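PDB 1H80: iota-carrageenase from Alteromonas sp., which hydrolyses the β-1,4 linkages of iota-carrageenan, a sulfated galactan of red algal cell walls, from within the chain and with inversion of anomeric configuration. Local coordinates for residues S268-R276 against V356-K367. Residues are numbered along the deposited sequence; the frame is centred on the assembly and turned at random.
Sequences SVSCGSAVR and VTARFGYNADLK
The guanidinium of R276 meets the K367 side chain obliquely, its NH1 4.5 Å from K367 CG, while their charged ends turn to D278 and the carbonyl of Q397. In the turn of 356-367, F360 sets its edge over one face of Y362, CE2 3.5 Å above that plane and offset toward the rim; Y362 CZ in turn lies in the F360 plane. S270, by contrast, meets the backbone of this turn; it leaves the strand in a left-handed conformation. Its OG, anti to the backbone N (chi1 -172°), accepts the N-H of N363 at 2.8 Å through a bent bond (141°), and its CB packs 3.5 Å from G361 CA, a close approach that the lack of a side chain on G361 allows. With an alanine here, the N363 amide would probably lose this acceptor and the turn be less firmly tied to the strand end. Upstream the strands pair in parallel, R359 N donating to S268 O at 2.8 Å. A water joins S268 OG, C271 N and R359 O, and A274 CB presses tightly on V356 CG1 (3.5 Å). With C271 disulfide-bonded to C242 of the preceding coil, this stacking of coil on coil is the signature of the right-handed parallel beta-helix.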
loop_
_atom_site.group_PDB
_atom_site.type_symbol
_atom_site.label_atom_id
_atom_site.label_comp_id
_atom_site.label_asym_id
_atom_site.label_seq_id
_atom_site.Cartn_x
_atom_site.Cartn_y
_atom_site.Cartn_z
ATOM N N SER A 268 -11.507 9.819 3.397
ATOM C CA SER A 268 -12.075 8.504 3.201
ATOM C C SER A 268 -13.564 8.614 2.963
ATOM O O SER A 268 -14.211 9.541 3.448
ATOM C CB SER A 268 -11.826 7.638 4.436
ATOM O OG SER A 268 -12.485 8.140 5.580
ATOM N N VAL A 269 -14.095 7.674 2.191
ATOM C CA VAL A 269 -15.520 7.622 1.914
ATOM C C VAL A 269 -15.920 6.174 2.100
ATOM O O VAL A 269 -15.469 5.292 1.374
ATOM C CB VAL A 269 -15.859 8.065 0.480
ATOM C CG1 VAL A 269 -17.366 7.966 0.259
ATOM C CG2 VAL A 269 -15.390 9.499 0.254
ATOM N N SER A 270 -16.756 5.931 3.100
ATOM C CA SER A 270 -17.209 4.588 3.395
ATOM C C SER A 270 -16.043 3.631 3.698
ATOM O O SER A 270 -16.017 2.520 3.181
ATOM C CB SER A 270 -18.046 4.050 2.227
ATOM O OG SER A 270 -18.665 2.819 2.555
ATOM N N CYS A 271 -15.068 4.065 4.503
ATOM C CA CYS A 271 -13.957 3.179 4.901
ATOM C C CYS A 271 -14.092 2.925 6.388
ATOM O O CYS A 271 -14.869 3.602 7.076
ATOM C CB CYS A 271 -12.568 3.789 4.630
ATOM S SG CYS A 271 -12.415 4.260 2.890
ATOM N N GLY A 272 -13.343 1.945 6.883
ATOM C CA GLY A 272 -13.390 1.633 8.301
ATOM C C GLY A 272 -13.087 2.906 9.066
ATOM O O GLY A 272 -13.798 3.289 9.996
ATOM N N SER A 273 -12.008 3.567 8.659
ATOM C CA SER A 273 -11.599 4.833 9.247
ATOM C C SER A 273 -10.701 5.485 8.207
ATOM O O SER A 273 -10.333 4.846 7.221
ATOM C CB SER A 273 -10.831 4.619 10.556
ATOM O OG SER A 273 -9.588 3.975 10.338
ATOM N N ALA A 274 -10.358 6.750 8.406
ATOM C CA ALA A 274 -9.493 7.435 7.451
ATOM C C ALA A 274 -8.041 7.102 7.770
ATOM O O ALA A 274 -7.238 6.823 6.876
ATOM C CB ALA A 274 -9.724 8.937 7.523
ATOM N N VAL A 275 -7.715 7.133 9.056
ATOM C CA VAL A 275 -6.367 6.837 9.513
ATOM C C VAL A 275 -6.439 5.720 10.539
ATOM O O VAL A 275 -7.340 5.688 11.380
ATOM C CB VAL A 275 -5.713 8.071 10.171
ATOM C CG1 VAL A 275 -4.292 7.736 10.616
ATOM C CG2 VAL A 275 -5.708 9.236 9.195
ATOM N N ARG A 276 -5.490 4.799 10.459
ATOM C CA ARG A 276 -5.445 3.688 11.388
ATOM C C ARG A 276 -4.013 3.429 11.818
ATOM O O ARG A 276 -3.106 3.386 10.993
ATOM C CB ARG A 276 -6.014 2.434 10.732
ATOM C CG ARG A 276 -5.783 1.173 11.532
ATOM C CD ARG A 276 -6.329 -0.030 10.796
ATOM N NE ARG A 276 -5.579 -1.237 11.118
ATOM C CZ ARG A 276 -5.758 -2.406 10.516
ATOM N NH1 ARG A 276 -6.667 -2.528 9.558
ATOM N NH2 ARG A 276 -5.023 -3.454 10.869
ATOM N N VAL A 356 -7.771 15.532 8.277
ATOM C CA VAL A 356 -8.350 14.217 8.056
ATOM C C VAL A 356 -9.862 14.357 7.943
ATOM O O VAL A 356 -10.499 14.990 8.784
ATOM C CB VAL A 356 -8.019 13.270 9.230
ATOM C CG1 VAL A 356 -8.599 11.892 8.973
ATOM C CG2 VAL A 356 -6.507 13.185 9.419
ATOM N N THR A 357 -10.433 13.785 6.892
ATOM C CA THR A 357 -11.874 13.847 6.693
ATOM C C THR A 357 -12.405 12.458 6.386
ATOM O O THR A 357 -11.962 11.808 5.442
ATOM C CB THR A 357 -12.245 14.788 5.528
ATOM O OG1 THR A 357 -11.735 16.100 5.793
ATOM C CG2 THR A 357 -13.762 14.866 5.363
ATOM N N ALA A 358 -13.350 12.001 7.200
ATOM C CA ALA A 358 -13.949 10.693 6.997
ATOM C C ALA A 358 -15.432 10.870 6.721
ATOM O O ALA A 358 -16.161 11.410 7.546
ATOM C CB ALA A 358 -13.748 9.819 8.230
ATOM N N ARG A 359 -15.868 10.426 5.549
ATOM C CA ARG A 359 -17.275 10.517 5.188
ATOM C C ARG A 359 -17.883 9.141 5.412
ATOM O O ARG A 359 -17.366 8.134 4.927
ATOM C CB ARG A 359 -17.436 10.935 3.725
ATOM C CG ARG A 359 -18.891 11.032 3.272
ATOM C CD ARG A 359 -18.992 11.452 1.811
ATOM N NE ARG A 359 -18.653 12.858 1.613
ATOM C CZ ARG A 359 -19.499 13.867 1.798
ATOM N NH1 ARG A 359 -20.744 13.630 2.187
ATOM N NH2 ARG A 359 -19.101 15.117 1.596
ATOM N N PHE A 360 -18.982 9.113 6.154
ATOM C CA PHE A 360 -19.676 7.875 6.482
ATOM C C PHE A 360 -20.213 7.142 5.257
ATOM O O PHE A 360 -20.643 7.762 4.286
ATOM C CB PHE A 360 -20.837 8.188 7.427
ATOM C CG PHE A 360 -21.591 6.978 7.889
ATOM C CD1 PHE A 360 -21.069 6.150 8.877
ATOM C CD2 PHE A 360 -22.822 6.661 7.330
ATOM C CE1 PHE A 360 -21.766 5.018 9.303
ATOM C CE2 PHE A 360 -23.524 5.533 7.748
ATOM C CZ PHE A 360 -22.995 4.711 8.736
ATOM N N GLY A 361 -20.187 5.816 5.326
ATOM C CA GLY A 361 -20.693 4.986 4.249
ATOM C C GLY A 361 -21.096 3.634 4.811
ATOM O O GLY A 361 -20.750 3.310 5.946
ATOM N N TYR A 362 -21.811 2.839 4.022
ATOM C CA TYR A 362 -22.264 1.522 4.464
ATOM C C TYR A 362 -21.474 0.368 3.861
ATOM O O TYR A 362 -21.778 -0.796 4.118
ATOM C CB TYR A 362 -23.745 1.339 4.106
ATOM C CG TYR A 362 -24.673 2.244 4.876
ATOM C CD1 TYR A 362 -25.009 1.961 6.197
ATOM C CD2 TYR A 362 -25.193 3.400 4.295
ATOM C CE1 TYR A 362 -25.839 2.806 6.928
ATOM C CE2 TYR A 362 -26.024 4.256 5.017
ATOM C CZ TYR A 362 -26.341 3.951 6.332
ATOM O OH TYR A 362 -27.148 4.798 7.056
ATOM N N ASN A 363 -20.455 0.681 3.066
ATOM C CA ASN A 363 -19.675 -0.367 2.418
ATOM C C ASN A 363 -18.190 -0.371 2.734
ATOM O O ASN A 363 -17.357 -0.580 1.851
ATOM C CB ASN A 363 -19.882 -0.285 0.909
ATOM C CG ASN A 363 -21.329 -0.485 0.520
ATOM O OD1 ASN A 363 -21.907 -1.538 0.782
ATOM N ND2 ASN A 363 -21.925 0.528 -0.097
ATOM N N ALA A 364 -17.859 -0.151 3.998
ATOM C CA ALA A 364 -16.468 -0.151 4.421
ATOM C C ALA A 364 -15.969 -1.575 4.653
ATOM O O ALA A 364 -16.760 -2.482 4.913
ATOM C CB ALA A 364 -16.322 0.653 5.702
ATOM N N ASP A 365 -14.658 -1.773 4.526
ATOM C CA ASP A 365 -14.056 -3.076 4.797
ATOM C C ASP A 365 -13.865 -3.050 6.307
ATOM O O ASP A 365 -13.321 -2.088 6.850
ATOM C CB ASP A 365 -12.682 -3.232 4.125
ATOM C CG ASP A 365 -12.773 -3.547 2.643
ATOM O OD1 ASP A 365 -13.763 -4.178 2.216
ATOM O OD2 ASP A 365 -11.830 -3.187 1.903
ATOM N N LEU A 366 -14.312 -4.099 6.985
ATOM C CA LEU A 366 -14.196 -4.158 8.434
ATOM C C LEU A 366 -13.563 -5.458 8.890
ATOM O O LEU A 366 -13.780 -6.507 8.295
ATOM C CB LEU A 366 -15.583 -4.031 9.073
ATOM C CG LEU A 366 -16.370 -2.761 8.744
ATOM C CD1 LEU A 366 -17.806 -2.886 9.246
ATOM C CD2 LEU A 366 -15.678 -1.563 9.377
ATOM N N LYS A 367 -12.775 -5.379 9.955
ATOM C CA LYS A 367 -12.139 -6.559 10.515
ATOM C C LYS A 367 -13.042 -7.066 11.630
ATOM O O LYS A 367 -13.757 -6.289 12.265
ATOM C CB LYS A 367 -10.760 -6.212 11.075
ATOM C CG LYS A 367 -9.782 -5.704 10.026
ATOM C CD LYS A 367 -9.536 -6.733 8.924
ATOM C CE LYS A 367 -8.829 -7.969 9.459
ATOM N NZ LYS A 367 -8.508 -8.952 8.383
HETATM O O HOH W 1 -14.923 6.856 5.782
#